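Local coordinates for protein amidohydrolase (Chromobacterium violaceum, PDB 2YB1) that hydrolyses nucleoside 3',5'-bisphosphates to the nucleoside 5'-phosphate and orthophosphate, using three bound manganese ions, at residues L6-R11 and E21-A26; P31-L36 and P58-V63; R104-S109 and G164-Q169; A116-G121 and A138-D143; A171-A176 and L207-A212. All blocks are in the same frame, centred on the assembly; numbering follows the deposited sequence.

Contact 1 of 5, residues L6-R11 and E21-A26. With MN (manganese (II) ion), chain C.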
# COMPACT_ATOMS: atom_id res chain seq x y z
N LEU A 6 -5.43 6.24 6.24
CA LEU A 6 -5.63 4.81 6.04
C LEU A 6 -4.65 4.10 5.10
O LEU A 6 -4.98 3.03 4.58
CB LEU A 6 -7.10 4.47 5.72
CG LEU A 6 -8.09 5.13 6.68
CD1 LEU A 6 -9.53 4.75 6.35
CD2 LEU A 6 -7.75 4.80 8.15
N HIS A 7 -3.56 4.77 4.72
CA HIS A 7 -2.53 4.12 3.91
C HIS A 7 -1.11 4.62 4.21
O HIS A 7 -0.81 5.77 3.96
CB HIS A 7 -2.88 4.36 2.43
CG HIS A 7 -2.08 3.56 1.46
ND1 HIS A 7 -2.61 3.11 0.27
CD2 HIS A 7 -0.79 3.15 1.48
CE1 HIS A 7 -1.68 2.44 -0.40
NE2 HIS A 7 -0.57 2.45 0.31
N PHE A 8 -0.23 3.75 4.70
CA PHE A 8 1.19 4.09 4.86
C PHE A 8 2.01 2.84 5.16
O PHE A 8 1.43 1.77 5.42
CB PHE A 8 1.41 5.19 5.94
CG PHE A 8 0.77 4.90 7.28
CD1 PHE A 8 1.46 4.21 8.28
CD2 PHE A 8 -0.51 5.40 7.58
CE1 PHE A 8 0.86 3.95 9.52
CE2 PHE A 8 -1.11 5.15 8.83
CZ PHE A 8 -0.41 4.43 9.80
N HIS A 9 3.33 2.99 5.18
CA HIS A 9 4.25 1.85 5.23
C HIS A 9 5.27 1.96 6.35
O HIS A 9 5.51 3.04 6.88
CB HIS A 9 4.99 1.70 3.90
CG HIS A 9 4.07 1.38 2.76
ND1 HIS A 9 3.84 0.09 2.35
CD2 HIS A 9 3.29 2.18 2.00
CE1 HIS A 9 2.96 0.10 1.36
NE2 HIS A 9 2.61 1.36 1.13
N SER A 10 5.88 0.82 6.68
CA SER A 10 6.89 0.76 7.72
C SER A 10 8.02 -0.11 7.21
O SER A 10 7.93 -0.64 6.09
CB SER A 10 6.30 0.14 8.99
OG SER A 10 6.14 -1.27 8.84
N ARG A 11 9.06 -0.29 8.02
CA ARG A 11 10.19 -1.15 7.64
C ARG A 11 9.78 -2.61 7.48
O ARG A 11 10.56 -3.42 6.95
CB ARG A 11 11.35 -0.99 8.63
CG ARG A 11 11.97 0.40 8.62
CD ARG A 11 13.20 0.47 9.54
NE ARG A 11 14.36 -0.12 8.88
CZ ARG A 11 15.11 0.51 7.99
NH1 ARG A 11 14.84 1.78 7.66
NH2 ARG A 11 16.15 -0.11 7.42
N GLU A 21 7.84 3.99 14.99
CA GLU A 21 8.28 5.31 14.55
C GLU A 21 7.26 6.00 13.65
O GLU A 21 7.04 7.21 13.77
CB GLU A 21 9.62 5.22 13.82
CG GLU A 21 10.79 4.89 14.73
CD GLU A 21 12.06 4.59 13.95
OE1 GLU A 21 11.97 4.32 12.73
OE2 GLU A 21 13.15 4.62 14.55
N VAL A 22 6.64 5.25 12.75
CA VAL A 22 5.71 5.85 11.78
C VAL A 22 4.41 6.27 12.48
O VAL A 22 3.85 7.33 12.20
CB VAL A 22 5.47 4.94 10.54
CG1 VAL A 22 4.63 3.72 10.90
CG2 VAL A 22 4.83 5.75 9.37
N ILE A 23 3.95 5.45 13.43
CA ILE A 23 2.79 5.82 14.25
C ILE A 23 3.07 7.06 15.09
O ILE A 23 2.24 7.98 15.18
CB ILE A 23 2.34 4.65 15.18
CG1 ILE A 23 1.83 3.45 14.35
CG2 ILE A 23 1.28 5.11 16.18
CD1 ILE A 23 0.61 3.77 13.48
N ASP A 24 4.25 7.10 15.71
CA ASP A 24 4.66 8.25 16.51
C ASP A 24 4.74 9.54 15.68
O ASP A 24 4.38 10.62 16.15
CB ASP A 24 6.01 7.98 17.19
CG ASP A 24 5.89 7.05 18.40
OD1 ASP A 24 4.75 6.77 18.84
OD2 ASP A 24 6.94 6.60 18.90
N ARG A 25 5.21 9.41 14.44
CA ARG A 25 5.30 10.56 13.53
C ARG A 25 3.89 11.02 13.16
O ARG A 25 3.59 12.21 13.23
CB ARG A 25 6.09 10.19 12.27
CG ARG A 25 6.24 11.34 11.25
CD ARG A 25 7.01 10.86 10.02
NE ARG A 25 7.21 11.91 9.01
CZ ARG A 25 8.27 12.71 8.94
NH1 ARG A 25 9.25 12.61 9.83
NH2 ARG A 25 8.35 13.62 7.97
N ALA A 26 3.03 10.08 12.78
CA ALA A 26 1.64 10.40 12.48
C ALA A 26 0.98 11.10 13.67
O ALA A 26 0.19 12.03 13.51
CB ALA A 26 0.87 9.13 12.14
MN MN C . 1.36 1.86 -0.55
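F8 points its side chain at helix 19-27, of which residues 21-26 are part, while the histidines next to it in sequence serve the metal. The phenyl group stands in the crowded position between backbone N and carbonyl carbon (chi1 52°), and its CD1-CE1-CZ side faces the helix. There V22 crosses it obliquely, with V22 CG2 3.9 Å from F8 CD1 and V22 CG1 near the same side of the ring. I23 crosses F8 at about a right angle, and its CD1 reaches the ring edge close to the plane, 3.9 Å from F8 CZ. V22 CG2 also lies 3.7 Å from the carbonyl O of H9. H7 and H9 form the H-x-H metal-binding motif of the PHP family, set in the loop that follows strand 4-5: H7 NE2 and H9 NE2 each lie 2.2 Å from one manganese ion, which E64 and D248 also bind. CG of H7 is anti to its backbone N (chi1 -169°), whereas that of H9 is anti to the carbonyl carbon. H7 ND1 is hydrogen-bonded to E218, so that with NE2 on the metal both ring nitrogens are engaged and the rotation is set, and S10 OG bonds to D38.

Contact 2 of 5, residues P31-L36 and P58-V63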
# COMPACT_ATOMS: atom_id res chain seq x y z
N PRO A 31 -4.01 12.61 14.82
CA PRO A 31 -4.94 11.89 13.94
C PRO A 31 -6.09 11.25 14.73
O PRO A 31 -5.89 10.88 15.89
CB PRO A 31 -4.06 10.82 13.30
CG PRO A 31 -3.00 10.54 14.37
CD PRO A 31 -2.74 11.88 15.03
N ALA A 32 -7.28 11.18 14.14
CA ALA A 32 -8.40 10.48 14.78
C ALA A 32 -8.45 8.99 14.44
O ALA A 32 -9.12 8.21 15.12
CB ALA A 32 -9.74 11.14 14.40
N LEU A 33 -7.79 8.59 13.35
CA LEU A 33 -7.74 7.19 12.96
C LEU A 33 -6.54 6.92 12.06
O LEU A 33 -6.27 7.71 11.15
CB LEU A 33 -9.04 6.82 12.23
CG LEU A 33 -9.23 5.39 11.74
CD1 LEU A 33 -9.34 4.44 12.92
CD2 LEU A 33 -10.48 5.29 10.85
N LEU A 34 -5.87 5.78 12.26
CA LEU A 34 -4.75 5.36 11.42
C LEU A 34 -4.89 3.89 10.99
O LEU A 34 -5.49 3.08 11.72
CB LEU A 34 -3.42 5.53 12.16
CG LEU A 34 -3.01 6.94 12.61
CD1 LEU A 34 -1.73 6.88 13.48
CD2 LEU A 34 -2.80 7.87 11.42
N ALA A 35 -4.35 3.55 9.82
CA ALA A 35 -4.19 2.14 9.42
C ALA A 35 -2.85 1.91 8.72
O ALA A 35 -2.56 2.54 7.71
CB ALA A 35 -5.38 1.66 8.54
N LEU A 36 -2.04 1.01 9.28
CA LEU A 36 -0.76 0.64 8.66
C LEU A 36 -1.04 -0.39 7.56
O LEU A 36 -1.73 -1.39 7.81
CB LEU A 36 0.21 0.07 9.71
CG LEU A 36 1.55 -0.50 9.20
CD1 LEU A 36 2.36 0.56 8.46
CD2 LEU A 36 2.37 -1.11 10.34
N PRO A 58 -7.21 5.68 17.76
CA PRO A 58 -7.90 4.52 17.16
C PRO A 58 -7.14 4.00 15.94
O PRO A 58 -6.55 4.78 15.18
CB PRO A 58 -9.25 5.11 16.73
CG PRO A 58 -9.49 6.23 17.71
CD PRO A 58 -8.11 6.84 17.92
N PHE A 59 -7.18 2.68 15.76
CA PHE A 59 -6.33 2.01 14.79
C PHE A 59 -7.10 0.90 14.08
O PHE A 59 -7.92 0.21 14.69
CB PHE A 59 -5.08 1.43 15.50
CG PHE A 59 -4.11 0.75 14.58
CD1 PHE A 59 -3.20 1.49 13.85
CD2 PHE A 59 -4.12 -0.64 14.43
CE1 PHE A 59 -2.30 0.87 12.98
CE2 PHE A 59 -3.21 -1.27 13.57
CZ PHE A 59 -2.31 -0.51 12.84
N LEU A 60 -6.82 0.75 12.79
CA LEU A 60 -7.32 -0.37 11.99
C LEU A 60 -6.16 -1.20 11.46
O LEU A 60 -5.22 -0.66 10.90
CB LEU A 60 -8.12 0.17 10.80
CG LEU A 60 -9.52 0.68 11.11
CD1 LEU A 60 -9.93 1.65 10.03
CD2 LEU A 60 -10.49 -0.52 11.18
N ASN A 61 -6.23 -2.52 11.62
CA ASN A 61 -5.34 -3.44 10.92
C ASN A 61 -5.47 -3.29 9.40
O ASN A 61 -6.58 -3.29 8.87
CB ASN A 61 -5.67 -4.89 11.28
CG ASN A 61 -5.34 -5.22 12.73
OD1 ASN A 61 -6.06 -5.98 13.39
ND2 ASN A 61 -4.24 -4.67 13.23
N GLY A 62 -4.34 -3.23 8.70
CA GLY A 62 -4.39 -3.01 7.26
C GLY A 62 -3.32 -3.79 6.53
O GLY A 62 -2.43 -4.38 7.15
N VAL A 63 -3.43 -3.83 5.20
CA VAL A 63 -2.42 -4.46 4.37
C VAL A 63 -2.57 -3.91 2.94
O VAL A 63 -3.64 -3.42 2.58
CB VAL A 63 -2.61 -5.99 4.34
CG1 VAL A 63 -3.89 -6.34 3.61
CG2 VAL A 63 -1.39 -6.70 3.70
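L33 and L60 meet obliquely beside the A35 methyl, on the sheet face of A35 and L60, with L33 CD2 lying 3.8 Å from L60 CD1 and the methyl against L60 CB. CG of L33 is anti to its backbone N (chi1 -179°), which carries the isobutyl group over to the neighbouring strand. The other face holds L34, L36 and F59. The F59 ring, also anti to its own N (chi1 -178°), leans back across the first strand, so that F59 CZ comes 4.1 Å from L36 CB. I23 of helix 19-27 and A48 and A52 of helix 45-54 pack on this ring. Strands 33-36 and 59-69 run parallel and are joined by helix 45-54, a beta-alpha-beta crossover in the PHP domain; the short strand segments approach to 4.8 Å at an angle of 19°. Toward the start of the pair, the ring of P58 rests on the carbonyl O of A32. The polar ladder is short. L34 N donates to P58 O at 3.2 Å, in the carbonyl plane, and L60 N donates to L34 O at 2.9 Å, nearly along the C=O axis. F59 CA adds a CA-H...O contact to L34 O. Farther on the regular bonding lapses although the chains stay close: L36 O faces the carbonyl O of G62 at 3.1 Å, two acceptors side by side, and L36 N is buried without a partner. Regular pairing is thus confined to the first half, and beyond it the contact rests on apolar side chains, such as F59 CZ beside L36 CB.

Contact 3 of 5, residues R104-S109 and G164-Q169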
# COMPACT_ATOMS: atom_id res chain seq x y z
N ARG A 104 17.10 -10.80 -6.93
CA ARG A 104 18.43 -11.18 -7.38
C ARG A 104 18.55 -10.97 -8.90
O ARG A 104 19.58 -10.53 -9.41
CB ARG A 104 18.75 -12.63 -6.99
CG ARG A 104 18.69 -12.88 -5.49
CD ARG A 104 19.14 -14.31 -5.15
NE ARG A 104 18.78 -14.66 -3.78
CZ ARG A 104 17.70 -15.35 -3.44
NH1 ARG A 104 16.85 -15.77 -4.38
NH2 ARG A 104 17.45 -15.62 -2.16
N GLN A 105 17.48 -11.29 -9.61
CA GLN A 105 17.40 -11.10 -11.05
C GLN A 105 17.40 -9.61 -11.44
O GLN A 105 18.04 -9.22 -12.42
CB GLN A 105 16.15 -11.82 -11.59
CG GLN A 105 16.25 -13.35 -11.47
CD GLN A 105 14.93 -14.07 -11.70
OE1 GLN A 105 13.88 -13.45 -11.86
NE2 GLN A 105 14.98 -15.40 -11.72
N MET A 106 16.70 -8.78 -10.68
CA MET A 106 16.70 -7.34 -10.91
C MET A 106 18.13 -6.80 -10.79
O MET A 106 18.58 -5.99 -11.60
CB MET A 106 15.77 -6.61 -9.93
CG MET A 106 14.26 -6.90 -10.13
SD MET A 106 13.23 -5.84 -9.08
CE MET A 106 13.31 -6.66 -7.50
N GLY A 107 18.85 -7.29 -9.78
CA GLY A 107 20.23 -6.88 -9.58
C GLY A 107 21.09 -7.26 -10.77
O GLY A 107 21.87 -6.45 -11.26
N ALA A 108 20.94 -8.50 -11.23
CA ALA A 108 21.71 -9.01 -12.36
C ALA A 108 21.36 -8.29 -13.67
O ALA A 108 22.22 -8.03 -14.50
CB ALA A 108 21.51 -10.52 -12.50
N SER A 109 20.09 -7.95 -13.83
CA SER A 109 19.67 -7.11 -14.95
C SER A 109 20.37 -5.75 -14.92
O SER A 109 20.93 -5.30 -15.92
CB SER A 109 18.15 -6.92 -14.93
OG SER A 109 17.71 -6.11 -16.00
N GLY A 164 16.57 -3.64 -14.89
CA GLY A 164 16.18 -3.80 -13.50
C GLY A 164 14.74 -4.24 -13.32
O GLY A 164 14.37 -4.66 -12.22
N TYR A 165 13.92 -4.12 -14.36
CA TYR A 165 12.53 -4.59 -14.28
C TYR A 165 12.40 -6.05 -14.68
O TYR A 165 12.91 -6.49 -15.71
CB TYR A 165 11.58 -3.73 -15.13
CG TYR A 165 10.13 -4.08 -14.88
CD1 TYR A 165 9.46 -3.59 -13.76
CD2 TYR A 165 9.43 -4.92 -15.75
CE1 TYR A 165 8.13 -3.91 -13.52
CE2 TYR A 165 8.10 -5.24 -15.51
CZ TYR A 165 7.46 -4.74 -14.40
OH TYR A 165 6.14 -5.05 -14.16
N VAL A 166 11.74 -6.83 -13.83
CA VAL A 166 11.52 -8.24 -14.09
C VAL A 166 10.02 -8.47 -13.92
O VAL A 166 9.48 -8.27 -12.84
CB VAL A 166 12.32 -9.13 -13.10
CG1 VAL A 166 11.99 -10.62 -13.30
CG2 VAL A 166 13.83 -8.88 -13.24
N SER A 167 9.33 -8.83 -15.00
CA SER A 167 7.89 -9.05 -14.92
C SER A 167 7.62 -10.16 -13.92
O SER A 167 8.42 -11.09 -13.78
CB SER A 167 7.31 -9.40 -16.28
OG SER A 167 7.60 -8.38 -17.22
N HIS A 168 6.51 -10.05 -13.20
CA HIS A 168 6.20 -11.03 -12.18
C HIS A 168 4.70 -11.11 -12.00
O HIS A 168 4.02 -10.09 -12.04
CB HIS A 168 6.85 -10.62 -10.86
CG HIS A 168 6.82 -11.69 -9.82
ND1 HIS A 168 7.60 -12.82 -9.89
CD2 HIS A 168 6.09 -11.81 -8.68
CE1 HIS A 168 7.36 -13.58 -8.84
NE2 HIS A 168 6.45 -13.00 -8.10
N GLN A 169 4.18 -12.31 -11.77
CA GLN A 169 2.75 -12.45 -11.53
C GLN A 169 2.43 -12.47 -10.03
O GLN A 169 2.91 -13.32 -9.29
CB GLN A 169 2.17 -13.69 -12.23
CG GLN A 169 0.67 -13.85 -11.98
CD GLN A 169 -0.01 -14.81 -12.93
OE1 GLN A 169 -0.32 -15.95 -12.57
NE2 GLN A 169 -0.27 -14.35 -14.15
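Helix 99-112, whose first turn carries substrate-binding residues, is met here by the extended loop that leads to helix 173-182, within the PHP domain. Q105 comes first: its CG is anti to the carbonyl carbon and the chain runs out extended, crossing V166 at about a right angle, with Q105 OE1 3.7 Å from V166 CG1. M106 follows with the same first torsion, laying its CG over the loop backbone. M106 CG is 3.1 Å from G164 O and also meets V166 CG2 at 3.7 Å, the two side chains crossing obliquely. SD still lies near G164 O; the bend at chi3 then turns the terminal methyl aside. R134 and F137 of helix 134-143 touch the methionine, whose side chain is about 5 Å from the bound AMP. V166 CG1 thus faces the Q105 amide and CG2 faces M106. One turn on from Q105, S109 turns its CB toward G164, a residue with positive phi (95°). S109 OG, anti to the backbone N (chi1 180°), accepts the one hydrogen bond between the segments, from G164 N at 2.9 Å, with a nearly straight N-H...O angle of 165°.

Contact 4 of 5, residues A116-G121 and A138-D143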
# COMPACT_ATOMS: atom_id res chain seq x y z
N ALA A 116 26.68 -2.37 -11.44
CA ALA A 116 26.89 -3.55 -10.60
C ALA A 116 26.52 -3.26 -9.16
O ALA A 116 26.48 -2.11 -8.74
CB ALA A 116 28.32 -4.06 -10.71
N GLY A 117 26.22 -4.32 -8.41
CA GLY A 117 26.06 -4.23 -6.97
C GLY A 117 24.71 -3.75 -6.46
O GLY A 117 24.59 -3.44 -5.27
N CYS A 118 23.70 -3.71 -7.32
CA CYS A 118 22.39 -3.18 -6.92
C CYS A 118 21.57 -4.07 -5.98
O CYS A 118 20.89 -3.56 -5.09
CB CYS A 118 21.56 -2.76 -8.14
SG CYS A 118 22.30 -1.37 -9.02
N PHE A 119 21.61 -5.38 -6.18
CA PHE A 119 20.94 -6.27 -5.22
C PHE A 119 21.53 -6.07 -3.83
O PHE A 119 20.80 -5.89 -2.85
CB PHE A 119 21.04 -7.74 -5.63
CG PHE A 119 20.42 -8.69 -4.62
CD1 PHE A 119 19.04 -8.86 -4.56
CD2 PHE A 119 21.22 -9.43 -3.75
CE1 PHE A 119 18.46 -9.73 -3.65
CE2 PHE A 119 20.64 -10.30 -2.82
CZ PHE A 119 19.27 -10.44 -2.77
N ASP A 120 22.87 -6.12 -3.75
CA ASP A 120 23.53 -5.94 -2.45
C ASP A 120 23.18 -4.59 -1.84
O ASP A 120 22.89 -4.51 -0.64
CB ASP A 120 25.04 -6.08 -2.58
CG ASP A 120 25.49 -7.51 -2.84
OD1 ASP A 120 24.67 -8.44 -2.74
OD2 ASP A 120 26.68 -7.70 -3.13
N GLY A 121 23.21 -3.55 -2.65
CA GLY A 121 22.91 -2.20 -2.18
C GLY A 121 21.49 -2.07 -1.69
O GLY A 121 21.23 -1.48 -0.63
N ALA A 138 15.60 1.55 -5.53
CA ALA A 138 15.60 2.97 -5.83
C ALA A 138 16.38 3.77 -4.78
O ALA A 138 17.16 4.66 -5.12
CB ALA A 138 14.17 3.50 -5.96
N ARG A 139 16.18 3.45 -3.50
CA ARG A 139 16.91 4.13 -2.44
C ARG A 139 18.40 3.91 -2.60
O ARG A 139 19.19 4.84 -2.39
CB ARG A 139 16.47 3.68 -1.04
CG ARG A 139 15.10 4.17 -0.68
CD ARG A 139 14.71 3.94 0.78
NE ARG A 139 13.33 4.37 0.93
CZ ARG A 139 12.34 3.64 1.42
NH1 ARG A 139 12.58 2.41 1.89
NH2 ARG A 139 11.11 4.15 1.46
N HIS A 140 18.78 2.70 -2.99
CA HIS A 140 20.19 2.40 -3.24
C HIS A 140 20.72 3.24 -4.39
O HIS A 140 21.78 3.85 -4.27
CB HIS A 140 20.44 0.93 -3.56
CG HIS A 140 21.83 0.66 -4.05
ND1 HIS A 140 22.95 0.92 -3.29
CD2 HIS A 140 22.28 0.21 -5.25
CE1 HIS A 140 24.03 0.61 -3.99
NE2 HIS A 140 23.65 0.18 -5.18
N LEU A 141 19.98 3.27 -5.50
CA LEU A 141 20.43 4.00 -6.69
C LEU A 141 20.61 5.50 -6.40
O LEU A 141 21.51 6.14 -6.93
CB LEU A 141 19.49 3.77 -7.87
CG LEU A 141 19.58 2.35 -8.44
CD1 LEU A 141 18.34 2.00 -9.27
CD2 LEU A 141 20.86 2.16 -9.26
N VAL A 142 19.74 6.04 -5.55
CA VAL A 142 19.86 7.45 -5.17
C VAL A 142 21.00 7.66 -4.17
O VAL A 142 21.86 8.53 -4.36
CB VAL A 142 18.56 7.99 -4.57
CG1 VAL A 142 18.77 9.42 -4.06
CG2 VAL A 142 17.43 7.94 -5.61
N ASP A 143 21.03 6.85 -3.12
CA ASP A 143 22.04 6.99 -2.07
C ASP A 143 23.46 6.81 -2.60
O ASP A 143 24.39 7.51 -2.18
CB ASP A 143 21.77 6.00 -0.95
CG ASP A 143 22.86 6.01 0.09
OD1 ASP A 143 22.79 6.85 1.01
OD2 ASP A 143 23.79 5.18 -0.01
O HOH W 1 25.68 -0.23 -6.99
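CG of H140 is anti to its backbone N (chi1 170°) and chi2 is 62°, a combination that carries the imidazole off helix 134-143 and lays one of its faces on the backbone of helix 118-123. The arrangement is a close helix-helix contact made through glycine, part of the helical region of the PHP domain that includes the AMP-binding R134 and T135. G121 CA sits over the ring face in a CH-pi contact, 3.5 Å from the H140 ring centroid and 18° off the normal, displaced toward the rim on the ND1 side. With no side chain on G121, the H140 ring comes down onto the main chain, and the CA atoms of G121 and H140 are 5.4 Å apart. C118 and L141 share their first torsion, each with its gamma atom anti to the carbonyl carbon, and they meet beside the ring: C118 SG is 3.8 Å from L141 CD2. The same sulfur, C118 SG, lies at the edge of the imidazole, 5.1 Å from the H140 ring centroid, a sulfur-aromatic contact, while C118 CA approaches H140 CD2. L110 also touches C118, linking this pair to the preceding helix 99-112. G117, with positive phi, is the N-cap residue of helix 118-123. No direct hydrogen bond crosses between the segments. The polar link runs through a water in the plane of the imidazole: it donates to A116 O at 2.7 Å and is hydrogen-bonded to H140 NE2 at 2.8 Å.

Contact 5 of 5, residues A171-A176 and L207-A212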
# COMPACT_ATOMS: atom_id res chain seq x y z
N ALA A 171 -0.86 -11.75 -6.94
CA ALA A 171 -2.15 -12.40 -6.68
C ALA A 171 -3.16 -12.09 -7.77
O ALA A 171 -3.03 -11.10 -8.49
CB ALA A 171 -2.69 -11.95 -5.33
N SER A 172 -4.17 -12.94 -7.91
CA SER A 172 -5.31 -12.58 -8.73
C SER A 172 -6.15 -11.56 -7.96
O SER A 172 -6.08 -11.46 -6.73
CB SER A 172 -6.14 -13.82 -9.05
OG SER A 172 -6.90 -14.23 -7.93
N LEU A 173 -6.95 -10.79 -8.70
CA LEU A 173 -7.86 -9.85 -8.08
C LEU A 173 -8.84 -10.58 -7.16
O LEU A 173 -9.10 -10.16 -6.04
CB LEU A 173 -8.63 -9.06 -9.16
CG LEU A 173 -9.57 -7.96 -8.70
CD1 LEU A 173 -8.78 -6.89 -7.96
CD2 LEU A 173 -10.32 -7.33 -9.89
N GLU A 174 -9.39 -11.70 -7.65
CA GLU A 174 -10.35 -12.48 -6.88
C GLU A 174 -9.76 -12.99 -5.57
O GLU A 174 -10.40 -12.94 -4.52
CB GLU A 174 -10.91 -13.63 -7.73
CG GLU A 174 -11.83 -13.14 -8.86
CD GLU A 174 -12.08 -14.19 -9.94
OE1 GLU A 174 -11.11 -14.88 -10.34
OE2 GLU A 174 -13.25 -14.30 -10.39
N ASP A 175 -8.52 -13.47 -5.63
CA ASP A 175 -7.85 -13.94 -4.42
C ASP A 175 -7.60 -12.81 -3.42
O ASP A 175 -7.89 -12.97 -2.23
CB ASP A 175 -6.55 -14.66 -4.74
CG ASP A 175 -6.77 -16.11 -5.14
OD1 ASP A 175 -7.89 -16.63 -4.90
OD2 ASP A 175 -5.83 -16.73 -5.66
N ALA A 176 -7.06 -11.69 -3.89
CA ALA A 176 -6.73 -10.59 -2.98
C ALA A 176 -7.96 -10.07 -2.23
O ALA A 176 -7.93 -9.95 -1.00
CB ALA A 176 -6.04 -9.45 -3.71
N LEU A 207 -15.78 -2.98 -11.84
CA LEU A 207 -16.77 -4.04 -11.99
C LEU A 207 -16.21 -5.41 -11.57
O LEU A 207 -16.86 -6.15 -10.84
CB LEU A 207 -17.30 -4.09 -13.42
CG LEU A 207 -18.12 -2.86 -13.80
CD1 LEU A 207 -18.73 -3.01 -15.19
CD2 LEU A 207 -19.21 -2.61 -12.75
N ASP A 208 -15.00 -5.74 -12.03
CA ASP A 208 -14.33 -6.97 -11.63
C ASP A 208 -14.09 -7.00 -10.11
O ASP A 208 -14.28 -8.02 -9.44
CB ASP A 208 -12.98 -7.08 -12.35
CG ASP A 208 -13.11 -7.50 -13.81
OD1 ASP A 208 -14.25 -7.56 -14.32
OD2 ASP A 208 -12.07 -7.77 -14.44
N PHE A 209 -13.64 -5.86 -9.59
CA PHE A 209 -13.34 -5.68 -8.16
C PHE A 209 -14.60 -5.94 -7.32
O PHE A 209 -14.59 -6.74 -6.38
CB PHE A 209 -12.80 -4.25 -7.98
CG PHE A 209 -12.60 -3.83 -6.55
CD1 PHE A 209 -11.55 -4.36 -5.79
CD2 PHE A 209 -13.41 -2.86 -5.99
CE1 PHE A 209 -11.35 -3.95 -4.47
CE2 PHE A 209 -13.21 -2.43 -4.67
CZ PHE A 209 -12.18 -2.98 -3.91
N GLN A 210 -15.69 -5.27 -7.67
CA GLN A 210 -16.97 -5.50 -7.00
C GLN A 210 -17.46 -6.95 -7.10
O GLN A 210 -17.88 -7.53 -6.09
CB GLN A 210 -18.02 -4.54 -7.54
CG GLN A 210 -17.82 -3.11 -7.06
CD GLN A 210 -18.97 -2.21 -7.47
OE1 GLN A 210 -19.19 -1.98 -8.66
NE2 GLN A 210 -19.71 -1.70 -6.48
N ALA A 211 -17.41 -7.53 -8.30
CA ALA A 211 -17.79 -8.93 -8.48
C ALA A 211 -17.06 -9.85 -7.50
O ALA A 211 -17.61 -10.84 -7.02
CB ALA A 211 -17.56 -9.39 -9.93
N ALA A 212 -15.81 -9.50 -7.20
CA ALA A 212 -14.98 -10.31 -6.31
C ALA A 212 -15.25 -10.01 -4.84
O ALA A 212 -14.73 -10.68 -3.96
CB ALA A 212 -13.50 -10.12 -6.64
O HOH W 2 -13.29 -13.11 -4.48
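From CB, the side chain of L173 heads toward helix 199-211, with CG anti to the backbone N (chi1 -176°). At CG it forks. L173 CD2 reaches the helix itself, 3.6 Å from D208 CB and equally 3.6 Å from F209 N, so this methyl rests where the D208 side chain leaves the backbone. L173 CD1 goes to the aromatic neighbour, lying near the plane of the F209 ring at its edge, 4.3 Å from F209 CD1. The CB of F209 itself points away from the segment 171-176, and its ring packs on I76, A187 and I189 of the central sheet; V67, W69 and I76 touch L173 from the same sheet. The two helices therefore lie side by side against the strands of the PHP domain. Next to L173 in the chain, E174 receives A212, whose CB lies 3.9 Å from E174 CA and touches E174 CG as well. The start of helix 173-182 is capped by S172, whose OG accepts from D175 N at 2.9 Å. D208 directs its carboxylate to R204, in a salt bridge, and to W69. Between the segments themselves no direct hydrogen bond forms; a water donates to both E174 O and A212 O, 2.9 Å from each. The chemistry is thus apolar toward the sheet and bridged by water between the E174 and A212 carbonyls, with the charge of D208 met by partners beyond the two segments.

In the fold
Contacts 1 and 2 form one buried unit: their centres are 9 Å apart, and F8 and A26 of contact 1 pack on the strand 33-36 of contact 2. Contact 2 alone has a backbone ladder, as suits the central sheet, whereas contact 1 joins apolar packing to metal ligation. Contacts 3 and 4 belong to the helical region on the AMP side and touch where F119 meets helix 99-112; contact 4 is nested within the chain loop closed by contact 3. Contact 4 is buried and rests on a ring over glycine with a water link; contact 3 is partly buried, with one direct hydrogen bond. Contact 5, also partly buried, lies across the chain's centre from contact 1 and adds a bridging water to its apolar packing.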